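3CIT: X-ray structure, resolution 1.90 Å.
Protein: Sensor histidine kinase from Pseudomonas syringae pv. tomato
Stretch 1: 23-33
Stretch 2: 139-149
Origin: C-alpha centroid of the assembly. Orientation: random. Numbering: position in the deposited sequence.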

ATOM      1  N   GLU A  23      19.499  -7.946 -11.398  1.00 33.85           N
ATOM      2  CA  GLU A  23      20.421  -8.944 -10.881  1.00 34.39           C
ATOM      3  C   GLU A  23      19.762 -10.166 -10.298  1.00 33.62           C
ATOM      4  O   GLU A  23      20.318 -11.252 -10.401  1.00 32.28           O
ATOM      5  CB  GLU A  23      21.307  -8.312  -9.839  1.00 35.34           C
ATOM      6  CG  GLU A  23      22.205  -7.330 -10.488  1.00 39.97           C
ATOM      7  CD  GLU A  23      23.150  -6.721  -9.524  1.00 44.79           C
ATOM      8  OE1 GLU A  23      23.004  -5.499  -9.273  1.00 47.31           O
ATOM      9  OE2 GLU A  23      24.034  -7.475  -9.047  1.00 47.87           O
ATOM     10  N   LEU A  24      18.593  -9.994  -9.676  1.00 33.03           N
ATOM     11  CA  LEU A  24      17.842 -11.130  -9.150  1.00 33.81           C
ATOM     12  C   LEU A  24      17.598 -12.195 -10.203  1.00 34.21           C
ATOM     13  O   LEU A  24      17.588 -13.370  -9.875  1.00 34.81           O
ATOM     14  CB  LEU A  24      16.497 -10.696  -8.572  1.00 33.56           C
ATOM     15  CG  LEU A  24      16.605  -9.904  -7.283  1.00 32.98           C
ATOM     16  CD1 LEU A  24      15.200  -9.549  -6.771  1.00 31.28           C
ATOM     17  CD2 LEU A  24      17.403 -10.711  -6.261  1.00 33.43           C
ATOM     18  N   ILE A  25      17.412 -11.773 -11.452  1.00 34.99           N
ATOM     19  CA  ILE A  25      17.138 -12.681 -12.557  1.00 35.64           C
ATOM     20  C   ILE A  25      18.349 -13.618 -12.718  1.00 36.19           C
ATOM     21  O   ILE A  25      18.202 -14.821 -12.912  1.00 37.44           O
ATOM     22  CB  ILE A  25      16.910 -11.923 -13.881  1.00 35.51           C
ATOM     23  CG1 ILE A  25      15.845 -10.822 -13.744  1.00 37.07           C
ATOM     24  CG2 ILE A  25      16.531 -12.904 -15.009  1.00 36.29           C
ATOM     25  CD1 ILE A  25      14.439 -11.304 -13.559  1.00 37.79           C
ATOM     26  N   GLN A  26      19.542 -13.046 -12.582  1.00 36.04           N
ATOM     27  CA  GLN A  26      20.816 -13.758 -12.782  1.00 35.52           C
ATOM     28  C   GLN A  26      21.258 -14.741 -11.681  1.00 35.06           C
ATOM     29  O   GLN A  26      22.063 -15.647 -11.949  1.00 34.09           O
ATOM     30  CB  GLN A  26      21.930 -12.712 -12.947  1.00 36.31           C
ATOM     31  CG  GLN A  26      21.717 -11.724 -14.090  1.00 36.99           C
ATOM     32  CD  GLN A  26      21.548 -12.422 -15.429  1.00 39.78           C
ATOM     33  OE1 GLN A  26      22.243 -13.398 -15.731  1.00 42.81           O
ATOM     34  NE2 GLN A  26      20.631 -11.913 -16.250  1.00 41.11           N
ATOM     35  N   LEU A  27      20.763 -14.563 -10.460  1.00 33.89           N
ATOM     36  CA  LEU A  27      21.327 -15.218  -9.277  1.00 33.91           C
ATOM     37  C   LEU A  27      20.538 -16.429  -8.768  1.00 34.04           C
ATOM     38  O   LEU A  27      19.307 -16.461  -8.870  1.00 33.98           O
ATOM     39  CB  LEU A  27      21.409 -14.224  -8.112  1.00 33.39           C
ATOM     40  CG  LEU A  27      22.288 -12.977  -8.203  1.00 33.00           C
ATOM     41  CD1 LEU A  27      21.945 -11.987  -7.058  1.00 31.98           C
ATOM     42  CD2 LEU A  27      23.749 -13.369  -8.170  1.00 35.12           C
ATOM     43  N   PRO A  28      21.244 -17.401  -8.141  1.00 33.68           N
ATOM     44  CA  PRO A  28      20.568 -18.471  -7.427  1.00 33.54           C
ATOM     45  C   PRO A  28      19.925 -17.960  -6.138  1.00 33.66           C
ATOM     46  O   PRO A  28      20.349 -16.928  -5.616  1.00 32.90           O
ATOM     47  CB  PRO A  28      21.706 -19.449  -7.080  1.00 33.63           C
ATOM     48  CG  PRO A  28      22.892 -18.986  -7.841  1.00 33.87           C
ATOM     49  CD  PRO A  28      22.709 -17.544  -8.081  1.00 33.80           C
ATOM     50  N   PRO A  29      18.934 -18.696  -5.608  1.00 33.67           N
ATOM     51  CA  PRO A  29      18.180 -18.269  -4.429  1.00 33.47           C
ATOM     52  C   PRO A  29      18.993 -17.799  -3.231  1.00 33.39           C
ATOM     53  O   PRO A  29      18.662 -16.760  -2.672  1.00 32.45           O
ATOM     54  CB  PRO A  29      17.334 -19.488  -4.077  1.00 33.91           C
ATOM     55  CG  PRO A  29      17.158 -20.208  -5.388  1.00 34.89           C
ATOM     56  CD  PRO A  29      18.433 -19.975  -6.154  1.00 34.29           C
ATOM     57  N   GLU A  30      20.038 -18.523  -2.824  1.00 32.36           N
ATOM     58  CA  GLU A  30      20.799 -18.062  -1.660  1.00 33.02           C
ATOM     59  C   GLU A  30      21.454 -16.721  -1.935  1.00 31.29           C
ATOM     60  O   GLU A  30      21.462 -15.836  -1.057  1.00 30.79           O
ATOM     61  CB  GLU A  30      21.852 -19.069  -1.173  1.00 32.92           C
ATOM     62  CG  GLU A  30      21.954 -19.033   0.360  1.00 36.22           C
ATOM     63  CD  GLU A  30      23.327 -19.369   0.950  1.00 37.53           C
ATOM     64  OE1 GLU A  30      24.151 -20.037   0.287  1.00 40.77           O
ATOM     65  OE2 GLU A  30      23.548 -18.936   2.123  1.00 45.33           O
ATOM     66  N   ALA A  31      21.985 -16.576  -3.153  1.00 29.55           N
ATOM     67  CA  ALA A  31      22.592 -15.321  -3.582  1.00 28.70           C
ATOM     68  C   ALA A  31      21.560 -14.206  -3.674  1.00 27.90           C
ATOM     69  O   ALA A  31      21.854 -13.062  -3.307  1.00 27.16           O
ATOM     70  CB  ALA A  31      23.298 -15.498  -4.922  1.00 28.08           C
HETATM   71  N   MSE A  32      20.364 -14.517  -4.175  1.00 27.54           N
HETATM   72  CA  MSE A  32      19.282 -13.501  -4.225  1.00 28.91           C
HETATM   73  C   MSE A  32      18.965 -12.943  -2.847  1.00 27.01           C
HETATM   74  O   MSE A  32      18.829 -11.727  -2.664  1.00 25.36           O
HETATM   75  CB  MSE A  32      17.976 -14.077  -4.773  1.00 28.52           C
HETATM   76  CG  MSE A  32      18.055 -14.609  -6.162  1.00 33.01           C
HETATM   77 SE   MSE A  32      16.234 -14.866  -6.791  0.80 37.81          SE
HETATM   78  CE  MSE A  32      15.507 -16.071  -5.531  1.00 38.04           C
ATOM     79  N   ARG A  33      18.868 -13.840  -1.867  1.00 26.17           N
ATOM     80  CA  ARG A  33      18.490 -13.448  -0.518  1.00 26.37           C
ATOM     81  C   ARG A  33      19.542 -12.543   0.127  1.00 26.16           C
ATOM     82  O   ARG A  33      19.217 -11.498   0.653  1.00 24.51           O
ATOM     83  CB  ARG A  33      18.286 -14.683   0.340  1.00 26.16           C
ATOM     84  CG  ARG A  33      17.149 -15.568  -0.102  1.00 26.18           C
ATOM     85  CD  ARG A  33      17.115 -16.811   0.755  1.00 27.26           C
ATOM     86  NE  ARG A  33      15.865 -17.526   0.565  1.00 26.93           N
ATOM     87  CZ  ARG A  33      15.757 -18.715  -0.001  1.00 30.31           C
ATOM     88  NH1 ARG A  33      16.832 -19.367  -0.418  1.00 35.02           N
ATOM     89  NH2 ARG A  33      14.552 -19.258  -0.164  1.00 30.00           N
TER
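Stretch 2 (139-149) TLLAAHLENNR

The centre of the contact is apolar and is organised around Met32, a selenomethionine whose side chain (m, t, m) leaves its helix toward stretch 2 and meets three residues there. Its CE lies only 3.0 Å from Leu145 CD2, a very tight approach for two methyl groups, while its CB rests 3.9 Å from Leu141 CD1. SE comes within 3.7 Å of His144 CB; the selenium stands 5.4 Å from the centroid of the His144 ring, in an oblique position.

Stretch 2 is helical throughout, from Thr139 to Arg149, and presents Leu141, His144, Leu145 and Asn148 to its partner, the spacing of three and four residues expected of one side of an α-helix. Leu141 and Leu145 leave the backbone sideways, but the ends of both side chains come nearer to stretch 1. Stretch 1 is less regular. Leu27 and Pro28 have extended backbone angles, and a helix starts at Pro29 with Pro28 as its N-cap residue. The bonds from Met32 N to Pro28 O (2.8 Å) and from Arg33 N to Pro29 O (3.0 Å) establish this helix. It runs almost antiparallel to stretch 2, with 166° between the two N-to-C directions and a closest axial approach of 10.6 Å.

Leu24, which precedes this break, extends the apolar patch toward the beginning of stretch 2. Its CD1 packs 4.2 Å from Leu140 CB and reaches 3.8 Å from the backbone nitrogen, N, of Leu141; its CD2 is 4.4 Å from Leu141 CD1. At the other end, Pro29 points toward stretch 2 and sets its CB 4.2 Å from Leu145 CD2. Here the backbones come close, the CA of Pro29 being 6.5 Å from the CA of Leu145, against 7.2 Å between the CA atoms of Leu24 and Leu141.

Farther out, polar groups border the patch without forming hydrogen bonds across it. The His144 ring is approached obliquely by Leu24, whose CB is 3.8 Å from His144 CD2, and by Ile25, whose CD1 is 3.3 Å from His144 CE1. Ile25 starts out away from stretch 2, and it is the end of its side chain that makes this contact. Pro29 also touches Asn148, with its CG 3.5 Å from Asn148 CG. The guanidinium of Arg33 has Leu145 CD2 over one face, 3.6 Å from Arg33 NH2, while its NE and NH2 are hydrogen-bonded elsewhere in the structure.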

ATOM      1  N   THR A 139       8.996  -7.379  -2.710  1.00 20.73           N
ATOM      2  CA  THR A 139       8.043  -7.937  -3.644  1.00 20.18           C
ATOM      3  C   THR A 139       8.725  -8.575  -4.852  1.00 20.14           C
ATOM      4  O   THR A 139       8.329  -9.658  -5.317  1.00 20.19           O
ATOM      5  CB  THR A 139       7.018  -6.845  -4.042  1.00 20.31           C
ATOM      6  OG1 THR A 139       6.178  -6.572  -2.908  1.00 19.62           O
ATOM      7  CG2 THR A 139       6.188  -7.287  -5.215  1.00 21.30           C
ATOM      8  N   LEU A 140       9.769  -7.930  -5.365  1.00 19.56           N
ATOM      9  CA  LEU A 140      10.547  -8.495  -6.468  1.00 20.21           C
ATOM     10  C   LEU A 140      11.247  -9.793  -6.040  1.00 19.95           C
ATOM     11  O   LEU A 140      11.153 -10.819  -6.720  1.00 19.44           O
ATOM     12  CB  LEU A 140      11.583  -7.495  -6.973  1.00 20.42           C
ATOM     13  CG  LEU A 140      10.990  -6.325  -7.720  1.00 20.87           C
ATOM     14  CD1 LEU A 140      12.068  -5.265  -7.919  1.00 21.14           C
ATOM     15  CD2 LEU A 140      10.376  -6.796  -9.067  1.00 22.79           C
ATOM     16  N   LEU A 141      11.918  -9.739  -4.892  1.00 19.74           N
ATOM     17  CA  LEU A 141      12.500 -10.927  -4.288  1.00 19.79           C
ATOM     18  C   LEU A 141      11.457 -12.074  -4.128  1.00 19.55           C
ATOM     19  O   LEU A 141      11.711 -13.224  -4.501  1.00 19.99           O
ATOM     20  CB  LEU A 141      13.128 -10.587  -2.941  1.00 19.47           C
ATOM     21  CG  LEU A 141      13.812 -11.775  -2.228  1.00 20.22           C
ATOM     22  CD1 LEU A 141      14.943 -12.436  -3.061  1.00 20.56           C
ATOM     23  CD2 LEU A 141      14.240 -11.376  -0.781  1.00 20.09           C
ATOM     24  N   ALA A 142      10.319 -11.761  -3.543  1.00 18.79           N
ATOM     25  CA  ALA A 142       9.263 -12.739  -3.340  1.00 19.76           C
ATOM     26  C   ALA A 142       8.867 -13.461  -4.610  1.00 19.76           C
ATOM     27  O   ALA A 142       8.722 -14.682  -4.604  1.00 19.95           O
ATOM     28  CB  ALA A 142       8.007 -12.087  -2.665  1.00 19.50           C
ATOM     29  N   ALA A 143       8.673 -12.714  -5.699  1.00 19.97           N
ATOM     30  CA  ALA A 143       8.217 -13.318  -6.942  1.00 20.28           C
ATOM     31  C   ALA A 143       9.195 -14.372  -7.430  1.00 19.71           C
ATOM     32  O   ALA A 143       8.807 -15.444  -7.918  1.00 20.44           O
ATOM     33  CB  ALA A 143       7.990 -12.229  -8.042  1.00 18.98           C
ATOM     34  N   HIS A 144      10.469 -14.042  -7.306  1.00 20.92           N
ATOM     35  CA  HIS A 144      11.559 -14.896  -7.760  1.00 22.48           C
ATOM     36  C   HIS A 144      11.778 -16.103  -6.842  1.00 22.92           C
ATOM     37  O   HIS A 144      12.011 -17.209  -7.321  1.00 22.40           O
ATOM     38  CB  HIS A 144      12.839 -14.054  -7.906  1.00 22.98           C
ATOM     39  CG  HIS A 144      12.764 -13.069  -9.031  1.00 24.97           C
ATOM     40  ND1 HIS A 144      12.526 -13.455 -10.338  1.00 28.84           N
ATOM     41  CD2 HIS A 144      12.864 -11.720  -9.052  1.00 28.01           C
ATOM     42  CE1 HIS A 144      12.463 -12.384 -11.106  1.00 29.75           C
ATOM     43  NE2 HIS A 144      12.675 -11.318 -10.353  1.00 27.88           N
ATOM     44  N   LEU A 145      11.689 -15.895  -5.535  1.00 22.55           N
ATOM     45  CA  LEU A 145      11.793 -16.994  -4.571  1.00 24.08           C
ATOM     46  C   LEU A 145      10.621 -17.963  -4.731  1.00 25.12           C
ATOM     47  O   LEU A 145      10.788 -19.182  -4.667  1.00 25.03           O
ATOM     48  CB  LEU A 145      11.849 -16.474  -3.138  1.00 23.51           C
ATOM     49  CG  LEU A 145      13.144 -15.782  -2.686  1.00 23.30           C
ATOM     50  CD1 LEU A 145      12.987 -15.262  -1.262  1.00 21.21           C
ATOM     51  CD2 LEU A 145      14.352 -16.761  -2.809  1.00 24.99           C
ATOM     52  N   GLU A 146       9.435 -17.414  -4.949  1.00 26.40           N
ATOM     53  CA  GLU A 146       8.246 -18.233  -5.154  1.00 27.39           C
ATOM     54  C   GLU A 146       8.341 -19.040  -6.435  1.00 29.12           C
ATOM     55  O   GLU A 146       8.054 -20.236  -6.443  1.00 29.96           O
ATOM     56  CB  GLU A 146       7.000 -17.362  -5.160  1.00 27.63           C
ATOM     57  CG  GLU A 146       5.743 -18.149  -5.396  1.00 29.42           C
ATOM     58  CD  GLU A 146       4.546 -17.288  -5.424  1.00 28.06           C
ATOM     59  OE1 GLU A 146       4.414 -16.505  -6.392  1.00 26.99           O
ATOM     60  OE2 GLU A 146       3.769 -17.351  -4.451  1.00 28.37           O
ATOM     61  N   ASN A 147       8.788 -18.400  -7.512  1.00 31.19           N
ATOM     62  CA  ASN A 147       9.044 -19.117  -8.752  1.00 32.09           C
ATOM     63  C   ASN A 147       9.936 -20.340  -8.516  1.00 32.97           C
ATOM     64  O   ASN A 147       9.558 -21.462  -8.865  1.00 33.50           O
ATOM     65  CB  ASN A 147       9.653 -18.175  -9.802  1.00 31.52           C
ATOM     66  CG  ASN A 147       9.724 -18.810 -11.175  1.00 32.64           C
ATOM     67  OD1 ASN A 147      10.792 -19.249 -11.586  1.00 32.12           O
ATOM     68  ND2 ASN A 147       8.590 -18.891 -11.873  1.00 30.62           N
ATOM     69  N   ASN A 148      11.093 -20.127  -7.897  1.00 34.57           N
ATOM     70  CA  ASN A 148      12.024 -21.226  -7.569  1.00 35.02           C
ATOM     71  C   ASN A 148      11.394 -22.347  -6.757  1.00 35.69           C
ATOM     72  O   ASN A 148      11.557 -23.547  -7.085  1.00 36.14           O
ATOM     73  CB  ASN A 148      13.232 -20.676  -6.811  1.00 35.47           C
ATOM     74  CG  ASN A 148      14.165 -21.772  -6.317  1.00 36.62           C
ATOM     75  OD1 ASN A 148      14.165 -22.126  -5.126  1.00 41.99           O
ATOM     76  ND2 ASN A 148      14.960 -22.329  -7.232  1.00 38.09           N
ATOM     77  N   ARG A 149      10.706 -21.975  -5.680  1.00 36.38           N
ATOM     78  CA  ARG A 149       9.985 -22.935  -4.847  1.00 37.07           C
ATOM     79  C   ARG A 149       9.014 -23.779  -5.670  1.00 37.55           C
ATOM     80  O   ARG A 149       9.008 -25.016  -5.563  1.00 37.46           O
ATOM     81  CB  ARG A 149       9.210 -22.231  -3.734  1.00 36.85           C
ATOM     82  CG  ARG A 149       8.440 -23.196  -2.838  1.00 37.47           C
ATOM     83  CD  ARG A 149       7.733 -22.488  -1.715  1.00 39.20           C
ATOM     84  NE  ARG A 149       6.579 -21.707  -2.176  1.00 41.18           N
ATOM     85  CZ  ARG A 149       5.394 -22.231  -2.495  1.00 42.41           C
ATOM     86  NH1 ARG A 149       5.181 -23.547  -2.422  1.00 43.52           N
ATOM     87  NH2 ARG A 149       4.408 -21.431  -2.883  1.00 42.70           N
TER